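Long-range contacts in muconate cycloisomerase (Azorhizobium caulinodans, PDB 3MY9), which belongs to the mandelate racemase/muconate lactonizing enzyme family of the enolase superfamily, with an alpha+beta capping domain, a barrel domain and bound magnesium: residues L39-T43 / A107-L112; W51-A55 / W302-A307; L231-A235 / E259-A265; L279-Q283 / L314-T318. All coordinates share one frame; numbering follows the deposited sequence.

Contact 1 (L39-T43 / A107-L112); sequences LLEVT and AVEMAL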
# COMPACT_ATOMS: atom_id res chain seq x y z
N LEU A 39 5.46 -48.61 4.65
CA LEU A 39 4.27 -49.04 3.94
C LEU A 39 3.20 -49.41 4.96
O LEU A 39 3.48 -50.02 5.99
CB LEU A 39 4.58 -50.22 3.04
CG LEU A 39 5.92 -50.19 2.33
CD1 LEU A 39 6.19 -51.55 1.71
CD2 LEU A 39 5.98 -49.07 1.29
N LEU A 40 1.96 -49.04 4.65
CA LEU A 40 0.81 -49.27 5.51
C LEU A 40 -0.19 -50.08 4.72
O LEU A 40 -0.53 -49.73 3.60
CB LEU A 40 0.19 -47.92 5.90
CG LEU A 40 -1.18 -47.92 6.60
CD1 LEU A 40 -1.04 -48.24 8.08
CD2 LEU A 40 -1.86 -46.55 6.40
N GLU A 41 -0.67 -51.16 5.32
CA GLU A 41 -1.71 -51.96 4.71
C GLU A 41 -2.95 -51.83 5.58
O GLU A 41 -2.92 -52.17 6.77
CB GLU A 41 -1.30 -53.44 4.62
CG GLU A 41 -2.33 -54.33 3.92
CD GLU A 41 -2.23 -55.81 4.33
OE1 GLU A 41 -2.02 -56.08 5.53
OE2 GLU A 41 -2.38 -56.69 3.45
N VAL A 42 -4.04 -51.36 4.99
CA VAL A 42 -5.29 -51.26 5.73
C VAL A 42 -6.28 -52.28 5.20
O VAL A 42 -6.33 -52.53 4.00
CB VAL A 42 -5.87 -49.84 5.66
CG1 VAL A 42 -7.10 -49.73 6.57
CG2 VAL A 42 -4.81 -48.85 6.07
N THR A 43 -7.05 -52.88 6.10
CA THR A 43 -8.00 -53.92 5.74
C THR A 43 -9.38 -53.62 6.33
O THR A 43 -9.51 -53.41 7.52
CB THR A 43 -7.51 -55.29 6.25
OG1 THR A 43 -6.12 -55.46 5.92
CG2 THR A 43 -8.35 -56.41 5.64
N ALA A 107 -0.44 -41.40 3.81
CA ALA A 107 -0.47 -42.86 3.59
C ALA A 107 -1.80 -43.46 4.02
O ALA A 107 -2.30 -44.40 3.39
CB ALA A 107 0.69 -43.57 4.32
N VAL A 108 -2.37 -42.93 5.09
CA VAL A 108 -3.69 -43.39 5.54
C VAL A 108 -4.77 -43.05 4.52
O VAL A 108 -5.56 -43.91 4.16
CB VAL A 108 -4.06 -42.78 6.89
CG1 VAL A 108 -5.54 -42.99 7.17
CG2 VAL A 108 -3.21 -43.38 8.00
N GLU A 109 -4.78 -41.79 4.05
CA GLU A 109 -5.73 -41.32 3.03
C GLU A 109 -5.63 -42.16 1.75
O GLU A 109 -6.64 -42.64 1.23
CB GLU A 109 -5.43 -39.86 2.71
CG GLU A 109 -6.37 -39.19 1.72
CD GLU A 109 -5.80 -37.91 1.14
OE1 GLU A 109 -4.61 -37.91 0.79
OE2 GLU A 109 -6.54 -36.90 1.04
N MET A 110 -4.42 -42.29 1.25
CA MET A 110 -4.09 -43.14 0.10
C MET A 110 -4.77 -44.54 0.20
O MET A 110 -5.50 -44.98 -0.69
CB MET A 110 -2.56 -43.31 0.13
CG MET A 110 -1.86 -43.60 -1.13
SD MET A 110 -0.07 -43.55 -0.81
CE MET A 110 0.16 -41.84 -0.44
N ALA A 111 -4.52 -45.20 1.32
CA ALA A 111 -5.02 -46.55 1.55
C ALA A 111 -6.55 -46.60 1.62
O ALA A 111 -7.17 -47.51 1.08
CB ALA A 111 -4.40 -47.11 2.82
N LEU A 112 -7.17 -45.61 2.27
CA LEU A 112 -8.64 -45.59 2.38
C LEU A 112 -9.28 -45.35 1.03
O LEU A 112 -10.34 -45.91 0.74
CB LEU A 112 -9.13 -44.51 3.35
CG LEU A 112 -9.35 -44.92 4.79
CD1 LEU A 112 -8.17 -45.71 5.34
CD2 LEU A 112 -9.59 -43.65 5.60

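Contact 2 (W51-A55 / W302-A307); sequences WGEAA and WEGGIA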
# COMPACT_ATOMS: atom_id res chain seq x y z
N TRP A 51 -3.42 -49.97 0.18
CA TRP A 51 -2.05 -49.66 0.55
C TRP A 51 -1.76 -48.16 0.51
O TRP A 51 -2.31 -47.43 -0.31
CB TRP A 51 -1.07 -50.42 -0.35
CG TRP A 51 -1.03 -51.91 -0.06
CD1 TRP A 51 -1.87 -52.87 -0.54
CD2 TRP A 51 -0.09 -52.60 0.78
NE1 TRP A 51 -1.51 -54.11 -0.06
CE2 TRP A 51 -0.42 -53.96 0.75
CE3 TRP A 51 1.01 -52.18 1.55
CZ2 TRP A 51 0.29 -54.92 1.48
CZ3 TRP A 51 1.73 -53.13 2.25
CH2 TRP A 51 1.36 -54.48 2.22
N GLY A 52 -0.90 -47.74 1.43
CA GLY A 52 -0.35 -46.40 1.44
C GLY A 52 1.13 -46.46 1.73
O GLY A 52 1.64 -47.46 2.25
N GLU A 53 1.83 -45.39 1.39
CA GLU A 53 3.27 -45.30 1.59
C GLU A 53 3.58 -43.90 2.08
O GLU A 53 3.07 -42.93 1.53
CB GLU A 53 4.01 -45.59 0.29
CG GLU A 53 5.48 -45.21 0.28
CD GLU A 53 6.29 -46.01 -0.72
OE1 GLU A 53 5.72 -46.46 -1.74
OE2 GLU A 53 7.51 -46.21 -0.47
N ALA A 54 4.40 -43.82 3.12
CA ALA A 54 4.91 -42.55 3.63
C ALA A 54 6.31 -42.33 3.07
O ALA A 54 7.25 -43.03 3.44
CB ALA A 54 4.94 -42.56 5.16
N ALA A 55 6.43 -41.37 2.16
CA ALA A 55 7.71 -41.01 1.57
C ALA A 55 8.14 -39.68 2.16
O ALA A 55 7.47 -38.68 1.96
CB ALA A 55 7.57 -40.89 0.07
N TRP A 302 8.25 -39.60 -5.56
CA TRP A 302 9.00 -40.73 -5.05
C TRP A 302 8.67 -41.95 -5.91
O TRP A 302 7.50 -42.17 -6.23
CB TRP A 302 8.65 -40.96 -3.57
CG TRP A 302 9.16 -42.25 -2.99
CD1 TRP A 302 8.43 -43.21 -2.36
CD2 TRP A 302 10.51 -42.71 -3.00
NE1 TRP A 302 9.24 -44.24 -1.97
CE2 TRP A 302 10.52 -43.97 -2.36
CE3 TRP A 302 11.71 -42.19 -3.50
CZ2 TRP A 302 11.69 -44.71 -2.19
CZ3 TRP A 302 12.87 -42.93 -3.34
CH2 TRP A 302 12.85 -44.18 -2.69
N GLU A 303 9.69 -42.70 -6.29
CA GLU A 303 9.56 -43.82 -7.22
C GLU A 303 8.91 -45.06 -6.58
O GLU A 303 8.49 -45.96 -7.29
CB GLU A 303 10.93 -44.20 -7.85
CG GLU A 303 11.35 -43.31 -9.05
CD GLU A 303 12.88 -43.25 -9.29
OE1 GLU A 303 13.49 -44.28 -9.69
OE2 GLU A 303 13.48 -42.16 -9.08
N GLY A 304 8.85 -45.11 -5.25
CA GLY A 304 8.15 -46.18 -4.57
C GLY A 304 6.75 -46.29 -5.16
O GLY A 304 6.01 -45.31 -5.23
N GLY A 305 6.40 -47.50 -5.59
CA GLY A 305 5.26 -47.69 -6.47
C GLY A 305 3.94 -47.22 -5.91
O GLY A 305 3.08 -46.78 -6.66
N ILE A 306 3.78 -47.33 -4.59
CA ILE A 306 2.53 -47.01 -3.93
C ILE A 306 2.33 -45.50 -3.87
O ILE A 306 1.25 -45.00 -4.20
CB ILE A 306 2.46 -47.61 -2.51
CG1 ILE A 306 2.62 -49.13 -2.57
CG2 ILE A 306 1.12 -47.27 -1.86
CD1 ILE A 306 2.74 -49.78 -1.21
N ALA A 307 3.36 -44.78 -3.46
CA ALA A 307 3.31 -43.32 -3.42
C ALA A 307 3.24 -42.71 -4.83
O ALA A 307 2.63 -41.65 -5.04
CB ALA A 307 4.54 -42.77 -2.68

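Contact 3 (L231-A235 / E259-A265); sequences LDAMA and EVVRRQA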
# COMPACT_ATOMS: atom_id res chain seq x y z
N LEU A 231 10.97 -14.09 -0.15
CA LEU A 231 9.78 -13.96 -0.97
C LEU A 231 9.80 -12.64 -1.70
O LEU A 231 9.43 -12.58 -2.86
CB LEU A 231 8.49 -14.07 -0.11
CG LEU A 231 7.84 -15.43 0.16
CD1 LEU A 231 6.53 -15.22 0.91
CD2 LEU A 231 7.59 -16.23 -1.11
N ASP A 232 10.23 -11.58 -1.03
CA ASP A 232 10.40 -10.30 -1.72
C ASP A 232 11.42 -10.47 -2.85
O ASP A 232 11.23 -9.94 -3.95
CB ASP A 232 10.87 -9.18 -0.77
CG ASP A 232 9.75 -8.64 0.14
OD1 ASP A 232 8.55 -8.78 -0.17
OD2 ASP A 232 10.11 -8.04 1.18
N ALA A 233 12.51 -11.19 -2.61
CA ALA A 233 13.48 -11.37 -3.68
C ALA A 233 12.82 -12.14 -4.86
O ALA A 233 12.96 -11.77 -6.01
CB ALA A 233 14.73 -12.10 -3.18
N MET A 234 12.09 -13.21 -4.54
CA MET A 234 11.39 -14.00 -5.52
C MET A 234 10.37 -13.14 -6.30
O MET A 234 10.30 -13.24 -7.55
CB MET A 234 10.69 -15.20 -4.83
CG MET A 234 11.65 -16.31 -4.38
SD MET A 234 12.14 -17.44 -5.76
CE MET A 234 10.64 -18.40 -5.88
N ALA A 235 9.65 -12.27 -5.58
CA ALA A 235 8.69 -11.34 -6.22
C ALA A 235 9.43 -10.35 -7.12
O ALA A 235 9.00 -10.07 -8.23
CB ALA A 235 7.80 -10.57 -5.15
N GLU A 259 0.04 -16.49 0.45
CA GLU A 259 1.05 -15.44 0.59
C GLU A 259 1.85 -15.23 -0.71
O GLU A 259 2.19 -14.11 -1.06
CB GLU A 259 1.97 -15.75 1.75
CG GLU A 259 2.86 -14.58 2.13
CD GLU A 259 2.07 -13.37 2.67
OE1 GLU A 259 0.99 -13.51 3.28
OE2 GLU A 259 2.56 -12.24 2.47
N VAL A 260 2.14 -16.31 -1.42
CA VAL A 260 2.80 -16.22 -2.69
C VAL A 260 1.91 -15.39 -3.66
O VAL A 260 2.42 -14.53 -4.36
CB VAL A 260 3.13 -17.62 -3.25
CG1 VAL A 260 3.49 -17.61 -4.74
CG2 VAL A 260 4.27 -18.28 -2.41
N VAL A 261 0.61 -15.67 -3.70
CA VAL A 261 -0.29 -14.94 -4.57
C VAL A 261 -0.32 -13.47 -4.17
O VAL A 261 -0.18 -12.61 -5.00
CB VAL A 261 -1.71 -15.50 -4.53
CG1 VAL A 261 -2.69 -14.64 -5.33
CG2 VAL A 261 -1.71 -16.95 -5.03
N ARG A 262 -0.45 -13.22 -2.87
CA ARG A 262 -0.59 -11.86 -2.35
C ARG A 262 0.62 -11.01 -2.67
O ARG A 262 0.50 -9.80 -2.90
CB ARG A 262 -0.74 -11.93 -0.84
CG ARG A 262 -0.94 -10.60 -0.15
CD ARG A 262 -1.08 -10.78 1.38
NE ARG A 262 -0.89 -9.50 2.04
CZ ARG A 262 0.29 -8.93 2.29
NH1 ARG A 262 1.42 -9.53 1.97
NH2 ARG A 262 0.33 -7.73 2.89
N ARG A 263 1.80 -11.63 -2.62
CA ARG A 263 3.04 -10.93 -2.88
C ARG A 263 3.43 -11.05 -4.37
O ARG A 263 4.41 -10.45 -4.78
CB ARG A 263 4.19 -11.48 -2.02
CG ARG A 263 3.93 -11.45 -0.52
CD ARG A 263 4.34 -10.14 0.12
NE ARG A 263 5.69 -10.22 0.70
CZ ARG A 263 5.99 -10.83 1.83
NH1 ARG A 263 7.24 -10.83 2.24
NH2 ARG A 263 5.07 -11.47 2.55
N GLN A 264 2.69 -11.84 -5.15
CA GLN A 264 3.06 -12.14 -6.54
C GLN A 264 4.52 -12.62 -6.61
O GLN A 264 5.32 -12.17 -7.46
CB GLN A 264 2.84 -10.91 -7.45
CG GLN A 264 1.37 -10.31 -7.41
CD GLN A 264 1.27 -9.06 -8.25
OE1 GLN A 264 1.36 -7.95 -7.74
NE2 GLN A 264 1.17 -9.24 -9.55
N ALA A 265 4.85 -13.53 -5.72
CA ALA A 265 6.21 -14.00 -5.55
C ALA A 265 6.58 -15.16 -6.50
O ALA A 265 7.72 -15.58 -6.55
CB ALA A 265 6.42 -14.39 -4.10
O HOH W 1 6.13 -10.05 -8.83

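Contact 4 (L279-Q283 / L314-T318); sequences LMKAQ and LIAAT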
# COMPACT_ATOMS: atom_id res chain seq x y z
N LEU A 279 -3.77 -35.90 -0.88
CA LEU A 279 -4.39 -35.80 -2.19
C LEU A 279 -5.50 -34.76 -2.22
O LEU A 279 -5.54 -33.94 -3.13
CB LEU A 279 -4.95 -37.16 -2.60
CG LEU A 279 -3.95 -38.33 -2.72
CD1 LEU A 279 -4.67 -39.65 -2.92
CD2 LEU A 279 -3.04 -38.09 -3.82
N MET A 280 -6.42 -34.79 -1.25
CA MET A 280 -7.49 -33.78 -1.17
C MET A 280 -6.90 -32.38 -0.89
O MET A 280 -7.33 -31.41 -1.48
CB MET A 280 -8.57 -34.15 -0.15
CG MET A 280 -9.47 -35.37 -0.59
SD MET A 280 -10.91 -35.83 0.46
CE MET A 280 -11.17 -37.40 -0.39
N LYS A 281 -5.92 -32.30 0.00
CA LYS A 281 -5.25 -31.02 0.29
C LYS A 281 -4.53 -30.49 -0.96
O LYS A 281 -4.55 -29.29 -1.21
CB LYS A 281 -4.22 -31.16 1.41
CG LYS A 281 -4.77 -31.58 2.78
CD LYS A 281 -5.59 -30.49 3.42
CE LYS A 281 -5.84 -30.80 4.89
NZ LYS A 281 -6.34 -29.57 5.59
N ALA A 282 -3.94 -31.36 -1.77
CA ALA A 282 -3.32 -30.91 -3.02
C ALA A 282 -4.34 -30.32 -4.00
O ALA A 282 -4.05 -29.35 -4.71
CB ALA A 282 -2.51 -32.02 -3.68
N GLN A 283 -5.53 -30.91 -4.07
CA GLN A 283 -6.59 -30.36 -4.94
C GLN A 283 -7.14 -29.04 -4.39
O GLN A 283 -7.54 -28.17 -5.15
CB GLN A 283 -7.70 -31.36 -5.14
CG GLN A 283 -7.34 -32.54 -6.04
CD GLN A 283 -8.58 -33.24 -6.60
OE1 GLN A 283 -9.56 -33.43 -5.89
NE2 GLN A 283 -8.54 -33.61 -7.89
N LEU A 314 -3.63 -38.43 -8.52
CA LEU A 314 -3.86 -37.02 -8.22
C LEU A 314 -3.69 -36.16 -9.46
O LEU A 314 -4.57 -35.36 -9.80
CB LEU A 314 -2.92 -36.52 -7.11
CG LEU A 314 -3.00 -34.98 -7.00
CD1 LEU A 314 -4.29 -34.63 -6.24
CD2 LEU A 314 -1.77 -34.40 -6.38
N ILE A 315 -2.55 -36.29 -10.13
CA ILE A 315 -2.27 -35.42 -11.24
C ILE A 315 -3.24 -35.70 -12.38
O ILE A 315 -3.71 -34.78 -13.04
CB ILE A 315 -0.82 -35.52 -11.70
CG1 ILE A 315 0.14 -35.01 -10.61
CG2 ILE A 315 -0.60 -34.73 -13.00
CD1 ILE A 315 1.63 -35.32 -10.90
N ALA A 316 -3.59 -36.97 -12.57
CA ALA A 316 -4.56 -37.37 -13.57
C ALA A 316 -5.91 -36.63 -13.41
O ALA A 316 -6.60 -36.35 -14.40
CB ALA A 316 -4.77 -38.87 -13.49
N ALA A 317 -6.26 -36.33 -12.16
CA ALA A 317 -7.57 -35.75 -11.79
C ALA A 317 -7.51 -34.25 -11.48
O ALA A 317 -8.50 -33.68 -11.00
CB ALA A 317 -8.12 -36.49 -10.56
N THR A 318 -6.36 -33.62 -11.71
CA THR A 318 -6.14 -32.23 -11.24
C THR A 318 -5.62 -31.39 -12.41
O THR A 318 -4.43 -31.28 -12.62
CB THR A 318 -5.20 -32.18 -10.04
OG1 THR A 318 -5.65 -33.11 -9.04
CG2 THR A 318 -5.16 -30.76 -9.41

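Contact 1 (L39-T43 / A107-L112)
Leu40 and Val42, alternate residues on one face of strand 39-43, pack against helix 107-112 in a buried, wholly apolar strand-on-helix contact of the N-terminal domain. The two short axes approach to 8.5 Å and their directions differ by 42°, so the helix runs slantwise over the strand. Leu40 carries the larger share through a single methyl. With CG swung opposite its main-chain nitrogen (chi1 169°), CD2 enters the helix surface between Ala107 and Val108, lying 3.7 Å from Ala107 O and 3.8 Å from Val108 CG2. One helical turn on, Val42 CG2 meets Ala111 CB at 3.7 Å, the small methyl letting the strand come near the helix backbone. The other branch, Val42 CG1, reaches Leu112 CD1 more loosely at 4.3 Å. Leu39 and Glu41 point their side chains to the opposite face, where Glu41 pairs with Arg12. Val108, on the flank of the helix, also packs on Leu90 and Met94 of helix 87-97, while Leu40 and Val42 touch strand 8-21. Helix 102-120 thus lies on the antiparallel sheet with helix 87-97 beside it, the sheet-and-helices build of the alpha+beta capping domain of the enolase superfamily.

Contact 2 (W51-A55 / W302-A307)
Trp302, at the start of 302-307, meets segment 51-55 through one edge of its indole. Its NE1 gives a hydrogen bond of 3.0 Å to Glu53 OE2, with the oxygen lying 3° from the ring plane. The carboxylate stands nearly perpendicular to the indole, and the N-H reaches OE2 from above the carboxylate plane, 68° out of it. Beside it, Ala55 CB rests 3.5 Å from Trp302 CD1. The chain then turns back over its own tryptophan, the N of Gly304 sitting above one ring face. Gly304 is the N-cap of helix 305-316, and its backbone, without a side chain, lies close against both the indole and the carboxylate, Glu53 OE1 being 3.6 Å from Gly304 C. From Gly305 the helix begins. Ile306 spreads its branches along the strand: CG2 lies 3.7 Å from Gly52 C, while CD1 touches Trp51 CB at 4.0 Å, and its CB approaches the carboxylate oxygen Glu53 OE1. Ala307 closes the segment with a weak bond from its N to Glu53 OE1, 3.4 Å long, and with its methyl against Glu53 CG. Glu53 meets all this because its CG lies opposite the main-chain nitrogen (chi1 166°) and the rest of the chain is extended. Arg37 of the neighbouring strand makes a salt bridge to OE2. Buried between the capping-domain sheet and a C-terminal-domain helix, the carboxylate is thus met by a guanidinium, an indole N-H and, weakly, an amide of the helix's first turn, surroundings that would probably favour its charged form.

Contact 3 (L231-A235 / E259-A265)
Arg263 and Asp232 join the two helices through a salt bridge in which one oxygen serves two donors: Asp232 OD1 lies 3.3 Å from Arg263 NE and 3.4 Å from NH1, both weak bonds. The aspartate sits at the guanidinium edge, with the two planes 62° apart. Within its own helix, Arg263 NH2 binds Glu259 OE2 at 2.6 Å on the anti side of the carboxylate but tilted out of its plane, while the oxygen lies in the guanidinium plane. Arg262 NH1 adds a weak bond to the same oxygen. Bends at chi2 and chi3 (-87° and -96°) fold the arginine back so that it can span both acids. Leu231 lies over one guanidinium face, and its CD2 continues inward to Ala265 CB, 3.7 Å away, and to Val260. Ala235 CB approaches Arg263 O at 3.4 Å, where Gln264 ends the helix in a Schellman motif. A water donates to both Ala235 O (2.9 Å from the water oxygen) and Gln264 O, bridging the segments. Glu259 and Arg263 also exchange salt bridges with Arg263 and Glu259 of a second subunit. In the barrel domain, helices 231-240 and 254-263 are successive outer helices, joined through strand 245-247; Met234 packs on Gln224 and Pro225, just after strand 222-223.

Contact 4 (L279-Q283 / L314-T318)
Leu279 and Leu314 face each other where the first turn of helix 279-292 meets the last turn of helix 305-316, two helices of the C-terminal, TIM-barrel-like domain. Their CA atoms lie 6.2 Å apart, and at the other end the CA atoms of Gln283 and Thr318 pair at 6.6 Å. Ala317 is the first residue to leave helical geometry, so Thr318 already belongs to the loop. Leu314 fills the middle. With its CG opposite the main-chain nitrogen (chi1 169°), it sets CD1 3.4 Å from Leu279 O, while CD2 reaches Ala282 CB at 3.7 Å. Leu279 slides past it in the reverse sense, its CD2 3.6 Å from Leu314 CB. Gln283 likewise runs antiparallel to Leu314, laying its CG against CD1. The extended glutamine brings its amide to the end of helix 305-316, where NE2 donates to Thr318 OG1 at 3.2 Å, close to the amide plane and nearly straight at 163°; the stronger partner of NE2 is Leu128 O, outside the two segments. Glu109 of the capping domain receives the main-chain N-H groups of Leu279 and Met280. Thr318 OG1 in turn donates a hydrogen bond of 2.6 Å to Leu314 O, which also takes the N-H of Ala317, the two donors coming from opposite faces of that carbonyl plane.

Contacts 1, 2 and 4 are buried; contact 3 lies at the barrel's partly exposed outside, its centre 24 to 36 Å from those of the others. Contacts 1 and 2 share the antiparallel sheet through adjacent strands 35-44 and 49-54, bonded by Leu40 N and Gly52 O, but differ in chemistry: the first is apolar, the second is organised round a buried carboxylate between domains. Helix 305-316 carries contact 2 near its start and contact 4 at its end. Contact 4 mixes leucine packing with amide and hydroxyl bonds, and Glu109, on the helix of contact 1, joins it across the domains. Charged pairs across the two segments appear in contact 3, beside other subunits.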